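Local coordinates for protein glycinin A3B4 subunit (Glycine max, PDB 2D5F) that is an 11S seed storage globulin, a bicupin subunit that assembles into hexamers and probably supplies nitrogen and carbon to the germinating soybean, at residues H21-S35 against Y164-T176. Numbering follows the deposited sequence.
Sequences HRVESEGGLIETWNS and YLAGNPDIEHPET
Ser35 grips one carboxylate oxygen of Glu175 with two hydrogen bonds: Ser35 OG donates to the anti lone pair of Glu175 OE1 at 2.8 Å, and Ser35 N reaches Glu175 OE1 at 3.0 Å from above the carboxylate plane. Glu175 CG lies between the backbone N and the carbonyl carbon (chi1 77°), and a bend at chi2 (-88°) turns the carboxylate to Ser35. CB and CG run past the Asn34 amide in the opposite direction, while Asn34 OD1 accepts from Gln36 N. A lysine in place of Glu175 would probably leave Ser35 N and OG without their shared acceptor. Thr32 OG1 donates to Glu172 O at 2.8 Å, almost in line with the carbonyl; a water links this hydroxyl to Glu175 OE2, and another joins His21 NE2 to Ile171 O. Van der Waals contacts complete the interface. Pro174 CG sits over one face of the His21 imidazole in a CH-pi contact, 3.6 Å from the ring centroid. Ile30 CD1 packs against the carboxylate ending the extended Glu172 side chain, and Val23 CG2 meets Ile171 O. The loop after strand 163-164 thus lies over hairpin 21-24/28-32 at the margin of an antiparallel cupin sheet, where strand 46-52 flanks 28-32, while Ile171 also packs on Gln407 of a second subunit.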
loop_
_atom_site.group_PDB
_atom_site.type_symbol
_atom_site.label_atom_id
_atom_site.label_comp_id
_atom_site.label_asym_id
_atom_site.label_seq_id
_atom_site.Cartn_x
_atom_site.Cartn_y
_atom_site.Cartn_z
ATOM N N HIS B 21 12.950 -36.329 17.450
ATOM C CA HIS B 21 13.920 -36.985 16.580
ATOM C C HIS B 21 15.277 -36.280 16.599
ATOM O O HIS B 21 15.353 -35.056 16.737
ATOM C CB HIS B 21 13.373 -37.029 15.145
ATOM C CG HIS B 21 14.282 -37.708 14.166
ATOM N ND1 HIS B 21 14.539 -39.063 14.202
ATOM C CD2 HIS B 21 14.998 -37.218 13.127
ATOM C CE1 HIS B 21 15.372 -39.378 13.225
ATOM N NE2 HIS B 21 15.666 -38.276 12.559
ATOM N N ARG B 22 16.344 -37.059 16.452
ATOM C CA ARG B 22 17.696 -36.512 16.462
ATOM C C ARG B 22 18.487 -36.964 15.242
ATOM O O ARG B 22 18.338 -38.092 14.776
ATOM C CB ARG B 22 18.433 -36.950 17.738
ATOM C CG ARG B 22 17.657 -36.666 19.018
ATOM C CD ARG B 22 18.275 -37.322 20.257
ATOM N NE ARG B 22 19.269 -36.479 20.918
ATOM C CZ ARG B 22 20.573 -36.508 20.665
ATOM N NH1 ARG B 22 21.057 -37.346 19.758
ATOM N NH2 ARG B 22 21.393 -35.703 21.326
ATOM N N VAL B 23 19.317 -36.065 14.726
ATOM C CA VAL B 23 20.178 -36.351 13.584
ATOM C C VAL B 23 21.578 -35.928 13.997
ATOM O O VAL B 23 21.879 -34.739 14.058
ATOM C CB VAL B 23 19.777 -35.540 12.322
ATOM C CG1 VAL B 23 20.866 -35.665 11.253
ATOM C CG2 VAL B 23 18.449 -36.038 11.776
ATOM N N GLU B 24 22.426 -36.905 14.298
ATOM C CA GLU B 24 23.797 -36.627 14.701
ATOM C C GLU B 24 24.704 -36.556 13.478
ATOM O O GLU B 24 24.786 -37.504 12.700
ATOM C CB GLU B 24 24.285 -37.712 15.665
ATOM C CG GLU B 24 23.667 -37.606 17.052
ATOM C CD GLU B 24 23.951 -38.818 17.910
ATOM O OE1 GLU B 24 25.089 -39.326 17.848
ATOM O OE2 GLU B 24 23.042 -39.260 18.652
ATOM N N SER B 25 25.371 -35.419 13.307
ATOM C CA SER B 25 26.270 -35.210 12.176
ATOM C C SER B 25 27.698 -35.023 12.656
ATOM O O SER B 25 27.956 -34.868 13.846
ATOM C CB SER B 25 25.866 -33.958 11.382
ATOM O OG SER B 25 24.541 -34.056 10.904
ATOM N N GLU B 26 28.625 -35.014 11.710
ATOM C CA GLU B 26 30.025 -34.827 12.036
ATOM C C GLU B 26 30.263 -33.557 12.841
ATOM O O GLU B 26 30.892 -33.591 13.899
ATOM C CB GLU B 26 30.850 -34.768 10.755
ATOM C CG GLU B 26 32.263 -34.262 10.960
ATOM C CD GLU B 26 33.020 -34.149 9.659
ATOM O OE1 GLU B 26 33.651 -35.141 9.247
ATOM O OE2 GLU B 26 32.968 -33.072 9.035
ATOM N N GLY B 27 29.753 -32.435 12.334
ATOM C CA GLY B 27 29.967 -31.164 13.000
ATOM C C GLY B 27 28.855 -30.617 13.869
ATOM O O GLY B 27 28.958 -29.489 14.356
ATOM N N GLY B 28 27.799 -31.395 14.080
ATOM C CA GLY B 28 26.712 -30.904 14.904
ATOM C C GLY B 28 25.560 -31.857 15.150
ATOM O O GLY B 28 25.660 -33.066 14.928
ATOM N N LEU B 29 24.451 -31.283 15.605
ATOM C CA LEU B 29 23.254 -32.038 15.927
ATOM C C LEU B 29 21.997 -31.273 15.516
ATOM O O LEU B 29 21.947 -30.041 15.597
ATOM C CB LEU B 29 23.219 -32.288 17.437
ATOM C CG LEU B 29 22.028 -33.033 18.032
ATOM C CD1 LEU B 29 22.038 -34.482 17.550
ATOM C CD2 LEU B 29 22.101 -32.975 19.549
ATOM N N ILE B 30 20.991 -32.011 15.062
ATOM C CA ILE B 30 19.716 -31.420 14.681
ATOM C C ILE B 30 18.635 -32.203 15.405
ATOM O O ILE B 30 18.550 -33.426 15.286
ATOM C CB ILE B 30 19.462 -31.505 13.166
ATOM C CG1 ILE B 30 20.488 -30.649 12.418
ATOM C CG2 ILE B 30 18.052 -31.015 12.850
ATOM C CD1 ILE B 30 20.312 -30.662 10.911
ATOM N N GLU B 31 17.828 -31.492 16.180
ATOM C CA GLU B 31 16.743 -32.100 16.932
ATOM C C GLU B 31 15.436 -31.489 16.462
ATOM O O GLU B 31 15.308 -30.267 16.394
ATOM C CB GLU B 31 16.931 -31.825 18.418
ATOM C CG GLU B 31 18.164 -32.473 19.007
ATOM C CD GLU B 31 18.457 -31.964 20.393
ATOM O OE1 GLU B 31 19.195 -30.966 20.515
ATOM O OE2 GLU B 31 17.932 -32.549 21.362
ATOM N N THR B 32 14.464 -32.327 16.129
ATOM C CA THR B 32 13.184 -31.804 15.677
ATOM C C THR B 32 12.015 -32.292 16.509
ATOM O O THR B 32 12.051 -33.384 17.074
ATOM C CB THR B 32 12.906 -32.178 14.200
ATOM O OG1 THR B 32 12.827 -33.603 14.064
ATOM C CG2 THR B 32 14.014 -31.647 13.300
ATOM N N TRP B 33 10.987 -31.455 16.597
ATOM C CA TRP B 33 9.757 -31.808 17.301
ATOM C C TRP B 33 8.887 -32.393 16.189
ATOM O O TRP B 33 8.861 -31.852 15.082
ATOM C CB TRP B 33 9.085 -30.560 17.878
ATOM C CG TRP B 33 9.631 -30.087 19.219
ATOM C CD1 TRP B 33 9.030 -30.226 20.443
ATOM C CD2 TRP B 33 10.847 -29.357 19.452
ATOM N NE1 TRP B 33 9.790 -29.624 21.419
ATOM C CE2 TRP B 33 10.912 -29.086 20.841
ATOM C CE3 TRP B 33 11.890 -28.908 18.623
ATOM C CZ2 TRP B 33 11.976 -28.379 21.420
ATOM C CZ3 TRP B 33 12.953 -28.201 19.200
ATOM C CH2 TRP B 33 12.985 -27.949 20.587
ATOM N N ASN B 34 8.208 -33.505 16.457
ATOM C CA ASN B 34 7.345 -34.127 15.454
ATOM C C ASN B 34 6.236 -33.129 15.099
ATOM O O ASN B 34 5.509 -32.664 15.980
ATOM C CB ASN B 34 6.725 -35.408 16.020
ATOM C CG ASN B 34 6.006 -36.224 14.966
ATOM O OD1 ASN B 34 5.219 -35.693 14.183
ATOM N ND2 ASN B 34 6.270 -37.526 14.945
ATOM N N SER B 35 6.091 -32.810 13.818
ATOM C CA SER B 35 5.073 -31.845 13.408
ATOM C C SER B 35 3.640 -32.364 13.574
ATOM O O SER B 35 2.682 -31.615 13.400
ATOM C CB SER B 35 5.301 -31.421 11.952
ATOM O OG SER B 35 5.169 -32.529 11.081
ATOM N N TYR B 164 18.422 -29.656 0.396
ATOM C CA TYR B 164 19.853 -29.409 0.532
ATOM C C TYR B 164 20.515 -29.255 -0.825
ATOM O O TYR B 164 20.231 -30.010 -1.757
ATOM C CB TYR B 164 20.547 -30.531 1.324
ATOM C CG TYR B 164 20.471 -30.340 2.820
ATOM C CD1 TYR B 164 19.479 -30.965 3.578
ATOM C CD2 TYR B 164 21.354 -29.474 3.473
ATOM C CE1 TYR B 164 19.365 -30.727 4.953
ATOM C CE2 TYR B 164 21.247 -29.229 4.835
ATOM C CZ TYR B 164 20.252 -29.853 5.570
ATOM O OH TYR B 164 20.141 -29.583 6.913
ATOM N N LEU B 165 21.379 -28.254 -0.936
ATOM C CA LEU B 165 22.102 -28.006 -2.172
ATOM C C LEU B 165 23.410 -28.794 -2.179
ATOM O O LEU B 165 24.042 -28.959 -3.221
ATOM C CB LEU B 165 22.395 -26.509 -2.312
ATOM C CG LEU B 165 21.208 -25.635 -2.726
ATOM C CD1 LEU B 165 21.478 -24.192 -2.384
ATOM C CD2 LEU B 165 20.962 -25.805 -4.212
ATOM N N ALA B 166 23.815 -29.279 -1.009
ATOM C CA ALA B 166 25.057 -30.039 -0.892
ATOM C C ALA B 166 24.994 -31.093 0.200
ATOM O O ALA B 166 24.106 -31.075 1.051
ATOM C CB ALA B 166 26.227 -29.092 -0.618
ATOM N N GLY B 167 25.953 -32.011 0.162
ATOM C CA GLY B 167 26.028 -33.064 1.153
ATOM C C GLY B 167 25.078 -34.225 0.939
ATOM O O GLY B 167 24.350 -34.292 -0.053
ATOM N N ASN B 168 25.115 -35.158 1.881
ATOM C CA ASN B 168 24.251 -36.327 1.871
ATOM C C ASN B 168 23.593 -36.326 3.243
ATOM O O ASN B 168 24.068 -36.973 4.181
ATOM C CB ASN B 168 25.066 -37.599 1.679
ATOM C CG ASN B 168 24.227 -38.838 1.841
ATOM O OD1 ASN B 168 23.103 -38.904 1.343
ATOM N ND2 ASN B 168 24.765 -39.835 2.537
ATOM N N PRO B 169 22.478 -35.592 3.375
ATOM C CA PRO B 169 21.752 -35.487 4.641
ATOM C C PRO B 169 20.869 -36.658 5.007
ATOM O O PRO B 169 20.523 -37.481 4.169
ATOM C CB PRO B 169 20.926 -34.225 4.440
ATOM C CG PRO B 169 20.506 -34.371 2.988
ATOM C CD PRO B 169 21.820 -34.791 2.321
ATOM N N ASP B 170 20.517 -36.722 6.284
ATOM C CA ASP B 170 19.593 -37.727 6.784
ATOM C C ASP B 170 18.286 -36.931 6.904
ATOM O O ASP B 170 18.316 -35.698 6.972
ATOM C CB ASP B 170 20.021 -38.224 8.166
ATOM C CG ASP B 170 21.092 -39.307 8.102
ATOM O OD1 ASP B 170 21.563 -39.726 9.178
ATOM O OD2 ASP B 170 21.455 -39.743 6.987
ATOM N N ILE B 171 17.150 -37.620 6.924
ATOM C CA ILE B 171 15.859 -36.944 7.042
ATOM C C ILE B 171 15.782 -36.243 8.396
ATOM O O ILE B 171 16.091 -36.840 9.429
ATOM C CB ILE B 171 14.696 -37.950 6.940
ATOM C CG1 ILE B 171 14.783 -38.715 5.618
ATOM C CG2 ILE B 171 13.358 -37.215 7.025
ATOM C CD1 ILE B 171 14.596 -37.846 4.395
ATOM N N GLU B 172 15.372 -34.977 8.398
ATOM C CA GLU B 172 15.277 -34.233 9.649
ATOM C C GLU B 172 13.886 -34.328 10.261
ATOM O O GLU B 172 13.719 -34.193 11.474
ATOM C CB GLU B 172 15.669 -32.769 9.421
ATOM C CG GLU B 172 17.098 -32.635 8.941
ATOM C CD GLU B 172 17.515 -31.212 8.633
ATOM O OE1 GLU B 172 18.607 -31.043 8.059
ATOM O OE2 GLU B 172 16.770 -30.266 8.964
ATOM N N HIS B 173 12.889 -34.568 9.416
ATOM C CA HIS B 173 11.513 -34.699 9.871
ATOM C C HIS B 173 11.006 -36.028 9.342
ATOM O O HIS B 173 10.280 -36.084 8.352
ATOM C CB HIS B 173 10.666 -33.531 9.349
ATOM C CG HIS B 173 11.255 -32.188 9.657
ATOM N ND1 HIS B 173 12.181 -31.577 8.839
ATOM C CD2 HIS B 173 11.102 -31.374 10.728
ATOM C CE1 HIS B 173 12.577 -30.443 9.394
ATOM N NE2 HIS B 173 11.938 -30.299 10.542
ATOM N N PRO B 174 11.400 -37.128 10.007
ATOM C CA PRO B 174 11.022 -38.494 9.642
ATOM C C PRO B 174 9.527 -38.754 9.593
ATOM O O PRO B 174 9.061 -39.572 8.798
ATOM C CB PRO B 174 11.733 -39.337 10.698
ATOM C CG PRO B 174 11.748 -38.444 11.884
ATOM C CD PRO B 174 12.143 -37.121 11.279
ATOM N N GLU B 175 8.770 -38.061 10.434
ATOM C CA GLU B 175 7.331 -38.259 10.451
ATOM C C GLU B 175 6.701 -37.987 9.085
ATOM O O GLU B 175 5.582 -38.424 8.826
ATOM C CB GLU B 175 6.672 -37.370 11.513
ATOM C CG GLU B 175 6.531 -35.895 11.143
ATOM C CD GLU B 175 7.746 -35.057 11.499
ATOM O OE1 GLU B 175 7.615 -33.815 11.479
ATOM O OE2 GLU B 175 8.823 -35.626 11.793
ATOM N N THR B 176 7.419 -37.285 8.209
ATOM C CA THR B 176 6.893 -36.969 6.879
ATOM C C THR B 176 7.111 -38.078 5.851
ATOM O O THR B 176 6.499 -38.065 4.781
ATOM C CB THR B 176 7.520 -35.676 6.293
ATOM O OG1 THR B 176 8.926 -35.868 6.096
ATOM C CG2 THR B 176 7.282 -34.490 7.219
HETATM O O HOH W 1 17.054 -39.137 10.356
HETATM O O HOH W 2 10.513 -35.236 14.205
#